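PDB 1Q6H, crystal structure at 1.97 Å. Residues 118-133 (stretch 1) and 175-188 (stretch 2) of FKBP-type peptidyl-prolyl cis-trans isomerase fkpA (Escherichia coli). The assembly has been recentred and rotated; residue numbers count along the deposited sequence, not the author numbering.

Stretch 1 (118-133) TSSTGLVYQVVEAGKG
Stretch 2, residues 175-188: PGWTEGLKNIKKGG

Stretch 1 begins extended at Thr118 and makes a type I turn from Ser119 to Gly122. It then runs as a strand through Tyr125 and Gln126, turns a corner at Val128 and continues to Gly133. Stretch 2 starts as a helix at Pro175 and ends in a type II turn from Lys185 to Gly188. The chains advance in the same sense. CA of Leu123 lies 6.5 Å from CA of Gly176, CA of Tyr125 7.3 Å from CA of Gly180, and CA of Gly131 3.7 Å from CA of Gly188. Together they bury 711 Å², both sides summed.

Glu179 anchors the first turn. It is extended (chi1 t, chi2 t), so its carboxylate reaches two hydroxyls. Ser119 OG (chi1 p) donates to Glu179 OE2 at 2.6 Å, and Thr121 OG1 (chi1 p) donates to Glu179 OE1 at 2.7 Å. Both hydroxyls also accept from nearby backbone amides: Thr121 N to Ser119 OG is 3.2 Å, and Leu123 N to Thr121 OG1 is 3.3 Å.

Two backbone hydrogen bonds join the far ends. Lys185 N donates to Ala130 O at 2.8 Å (140°). Lys132 N donates to Lys186 O at 2.7 Å, nearly straight at 169°.

Van der Waals contacts fill the middle. Leu123 (chi1 t, chi2 p) lies against the helix, with CD2 3.7 Å from Gly180 CA and 3.6 Å from Glu179 CD. Val127 CG1 (chi1 t) makes an apolar contact with Ile184 CG2 (chi1 p, chi2 t) at 3.9 Å. Asn183 (chi1 m) sets a polar group against one face of the Tyr125 ring (chi1 p, chi2 -90°), with ND2 3.8 Å from Tyr125 CE1.

Glycines permit the close backbone approach. Gly131 CA is 3.3 Å from Lys186 O; a CB there would clash with Gly188 N. Gly188 CA is 3.1 Å from Glu129 O, which a CB would also strike.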

# COMPACT_ATOMS: atom_id res chain seq x y z
N THR A 118 38.50 23.32 -18.87
CA THR A 118 38.30 22.22 -17.95
C THR A 118 39.02 22.59 -16.67
O THR A 118 40.18 22.97 -16.70
CB THR A 118 38.84 20.93 -18.53
OG1 THR A 118 38.13 20.61 -19.74
CG2 THR A 118 38.54 19.73 -17.56
N SER A 119 38.36 22.50 -15.52
CA SER A 119 39.06 22.84 -14.27
C SER A 119 39.80 21.65 -13.71
O SER A 119 39.65 20.54 -14.19
CB SER A 119 38.07 23.30 -13.21
OG SER A 119 37.40 22.19 -12.68
N SER A 120 40.56 21.88 -12.66
CA SER A 120 41.26 20.83 -11.94
C SER A 120 40.37 19.69 -11.45
O SER A 120 40.85 18.59 -11.27
CB SER A 120 41.98 21.42 -10.73
OG SER A 120 41.06 22.11 -9.93
N THR A 121 39.09 19.97 -11.21
CA THR A 121 38.17 19.01 -10.66
C THR A 121 37.47 18.25 -11.74
O THR A 121 36.74 17.30 -11.45
CB THR A 121 37.07 19.72 -9.85
OG1 THR A 121 36.30 20.53 -10.76
CG2 THR A 121 37.66 20.72 -8.85
N GLY A 122 37.58 18.72 -12.96
CA GLY A 122 36.91 18.07 -14.07
C GLY A 122 35.63 18.77 -14.51
O GLY A 122 34.98 18.35 -15.47
N LEU A 123 35.26 19.84 -13.82
CA LEU A 123 34.18 20.67 -14.27
C LEU A 123 34.57 21.24 -15.64
O LEU A 123 35.72 21.70 -15.84
CB LEU A 123 34.00 21.83 -13.30
CG LEU A 123 33.01 22.91 -13.74
CD1 LEU A 123 31.57 22.40 -13.73
CD2 LEU A 123 33.12 24.08 -12.81
N VAL A 124 33.64 21.22 -16.59
CA VAL A 124 33.89 21.84 -17.87
C VAL A 124 33.01 23.09 -17.97
O VAL A 124 31.82 23.08 -17.61
CB VAL A 124 33.60 20.85 -19.00
CG1 VAL A 124 33.82 21.48 -20.37
CG2 VAL A 124 34.42 19.58 -18.81
N TYR A 125 33.60 24.20 -18.40
CA TYR A 125 32.84 25.44 -18.43
C TYR A 125 33.21 26.39 -19.54
O TYR A 125 34.30 26.36 -20.08
CB TYR A 125 32.94 26.16 -17.08
CG TYR A 125 34.30 26.66 -16.74
CD1 TYR A 125 35.19 25.86 -16.04
CD2 TYR A 125 34.71 27.91 -17.12
CE1 TYR A 125 36.44 26.30 -15.73
CE2 TYR A 125 35.96 28.37 -16.81
CZ TYR A 125 36.82 27.55 -16.11
OH TYR A 125 38.08 27.97 -15.78
N GLN A 126 32.24 27.23 -19.87
CA GLN A 126 32.39 28.22 -20.92
C GLN A 126 31.84 29.54 -20.44
O GLN A 126 30.64 29.69 -20.23
CB GLN A 126 31.65 27.78 -22.15
CG GLN A 126 31.77 28.73 -23.31
CD GLN A 126 30.92 28.29 -24.47
OE1 GLN A 126 29.90 27.61 -24.27
NE2 GLN A 126 31.33 28.65 -25.67
N VAL A 127 32.73 30.50 -20.25
CA VAL A 127 32.32 31.82 -19.84
C VAL A 127 31.75 32.45 -21.07
O VAL A 127 32.36 32.39 -22.13
CB VAL A 127 33.48 32.70 -19.32
CG1 VAL A 127 33.02 34.13 -19.00
CG2 VAL A 127 34.12 32.07 -18.09
N VAL A 128 30.56 33.02 -20.94
CA VAL A 128 29.90 33.71 -22.03
C VAL A 128 30.10 35.20 -21.81
O VAL A 128 30.50 35.91 -22.73
CB VAL A 128 28.44 33.32 -22.11
CG1 VAL A 128 27.74 34.01 -23.22
CG2 VAL A 128 28.33 31.80 -22.28
N GLU A 129 29.87 35.63 -20.57
CA GLU A 129 30.09 37.01 -20.14
C GLU A 129 30.69 37.00 -18.76
O GLU A 129 30.17 36.34 -17.87
CB GLU A 129 28.79 37.81 -20.04
CG GLU A 129 28.12 37.96 -21.37
CD GLU A 129 26.90 38.85 -21.32
OE1 GLU A 129 26.72 39.59 -20.32
OE2 GLU A 129 26.14 38.82 -22.31
N ALA A 130 31.77 37.73 -18.59
CA ALA A 130 32.48 37.79 -17.34
C ALA A 130 31.68 38.43 -16.25
O ALA A 130 31.76 38.02 -15.10
CB ALA A 130 33.76 38.59 -17.49
N GLY A 131 30.91 39.45 -16.62
CA GLY A 131 30.19 40.25 -15.66
C GLY A 131 31.19 41.18 -15.01
O GLY A 131 32.33 41.27 -15.45
N LYS A 132 30.78 41.86 -13.94
CA LYS A 132 31.62 42.86 -13.33
C LYS A 132 31.28 42.99 -11.86
O LYS A 132 30.12 43.06 -11.51
CB LYS A 132 31.40 44.19 -14.05
CG LYS A 132 32.18 45.35 -13.52
CD LYS A 132 32.16 46.54 -14.50
CE LYS A 132 33.24 47.54 -14.13
NZ LYS A 132 33.60 48.43 -15.24
N GLY A 133 32.30 43.01 -11.01
CA GLY A 133 32.09 43.18 -9.59
C GLY A 133 32.94 42.22 -8.79
O GLY A 133 34.05 41.89 -9.18
N PRO A 175 28.49 20.77 -5.85
CA PRO A 175 29.85 21.29 -6.00
C PRO A 175 30.12 21.95 -7.35
O PRO A 175 30.88 22.90 -7.47
CB PRO A 175 30.71 20.01 -5.87
CG PRO A 175 29.92 19.05 -5.19
CD PRO A 175 28.48 19.35 -5.45
N GLY A 176 29.49 21.42 -8.39
CA GLY A 176 29.69 21.96 -9.72
C GLY A 176 29.25 23.42 -9.80
O GLY A 176 29.86 24.22 -10.51
N TRP A 177 28.16 23.76 -9.09
CA TRP A 177 27.65 25.09 -9.06
C TRP A 177 28.55 25.93 -8.19
O TRP A 177 28.90 27.05 -8.56
CB TRP A 177 26.20 25.14 -8.55
CG TRP A 177 25.18 25.09 -9.61
CD1 TRP A 177 24.70 23.99 -10.22
CD2 TRP A 177 24.48 26.19 -10.17
NE1 TRP A 177 23.74 24.33 -11.15
CE2 TRP A 177 23.58 25.68 -11.12
CE3 TRP A 177 24.54 27.57 -9.99
CZ2 TRP A 177 22.74 26.49 -11.87
CZ3 TRP A 177 23.71 28.37 -10.73
CH2 TRP A 177 22.82 27.83 -11.66
N THR A 178 28.87 25.42 -7.01
CA THR A 178 29.75 26.12 -6.09
C THR A 178 31.05 26.57 -6.75
O THR A 178 31.45 27.72 -6.61
CB THR A 178 30.08 25.21 -4.92
OG1 THR A 178 28.88 24.84 -4.22
CG2 THR A 178 30.93 25.97 -3.89
N GLU A 179 31.71 25.66 -7.44
CA GLU A 179 32.93 25.97 -8.16
C GLU A 179 32.67 26.82 -9.40
O GLU A 179 33.36 27.81 -9.63
CB GLU A 179 33.57 24.67 -8.64
CG GLU A 179 34.80 24.84 -9.50
CD GLU A 179 35.32 23.50 -10.02
OE1 GLU A 179 34.78 22.39 -9.64
OE2 GLU A 179 36.29 23.57 -10.79
N GLY A 180 31.72 26.40 -10.21
CA GLY A 180 31.46 27.05 -11.48
C GLY A 180 31.20 28.54 -11.41
O GLY A 180 31.77 29.31 -12.18
N LEU A 181 30.35 28.96 -10.47
CA LEU A 181 29.95 30.36 -10.41
C LEU A 181 31.10 31.25 -9.98
O LEU A 181 31.11 32.45 -10.25
CB LEU A 181 28.73 30.55 -9.50
CG LEU A 181 27.44 29.89 -9.96
CD1 LEU A 181 26.31 30.18 -8.93
CD2 LEU A 181 27.04 30.39 -11.35
N LYS A 182 32.12 30.67 -9.37
CA LYS A 182 33.28 31.49 -9.00
C LYS A 182 34.08 31.99 -10.22
O LYS A 182 35.00 32.80 -10.08
CB LYS A 182 34.19 30.70 -8.06
CG LYS A 182 33.57 30.42 -6.72
CD LYS A 182 34.43 29.58 -5.82
CE LYS A 182 33.68 29.28 -4.49
NZ LYS A 182 34.30 28.28 -3.68
N ASN A 183 33.74 31.47 -11.41
CA ASN A 183 34.45 31.84 -12.63
C ASN A 183 33.87 33.06 -13.35
O ASN A 183 34.37 33.43 -14.41
CB ASN A 183 34.42 30.66 -13.60
CG ASN A 183 35.28 29.51 -13.14
OD1 ASN A 183 36.44 29.70 -12.85
ND2 ASN A 183 34.71 28.32 -13.08
N ILE A 184 32.81 33.66 -12.80
CA ILE A 184 32.22 34.86 -13.37
C ILE A 184 31.88 35.78 -12.21
O ILE A 184 32.15 35.44 -11.04
CB ILE A 184 30.94 34.58 -14.19
CG1 ILE A 184 29.94 33.67 -13.46
CG2 ILE A 184 31.27 34.02 -15.54
CD1 ILE A 184 28.58 33.65 -14.14
N LYS A 185 31.28 36.92 -12.53
CA LYS A 185 30.93 37.94 -11.55
C LYS A 185 29.53 38.39 -11.81
O LYS A 185 28.92 37.95 -12.76
CB LYS A 185 31.95 39.09 -11.65
CG LYS A 185 33.39 38.51 -11.49
CD LYS A 185 34.46 39.55 -11.51
CE LYS A 185 35.49 39.23 -10.38
NZ LYS A 185 36.36 38.02 -10.69
N LYS A 186 29.01 39.26 -10.95
CA LYS A 186 27.67 39.79 -11.13
C LYS A 186 27.48 40.31 -12.55
O LYS A 186 28.31 41.07 -13.09
CB LYS A 186 27.43 40.92 -10.11
CG LYS A 186 26.11 41.62 -10.20
CD LYS A 186 25.97 42.59 -9.02
CE LYS A 186 24.70 43.43 -9.10
NZ LYS A 186 24.39 44.05 -7.74
N GLY A 187 26.38 39.88 -13.15
CA GLY A 187 26.05 40.26 -14.51
C GLY A 187 26.54 39.28 -15.56
O GLY A 187 26.20 39.39 -16.75
N GLY A 188 27.37 38.33 -15.12
CA GLY A 188 27.92 37.34 -16.02
C GLY A 188 27.02 36.18 -16.39
O GLY A 188 25.94 36.01 -15.86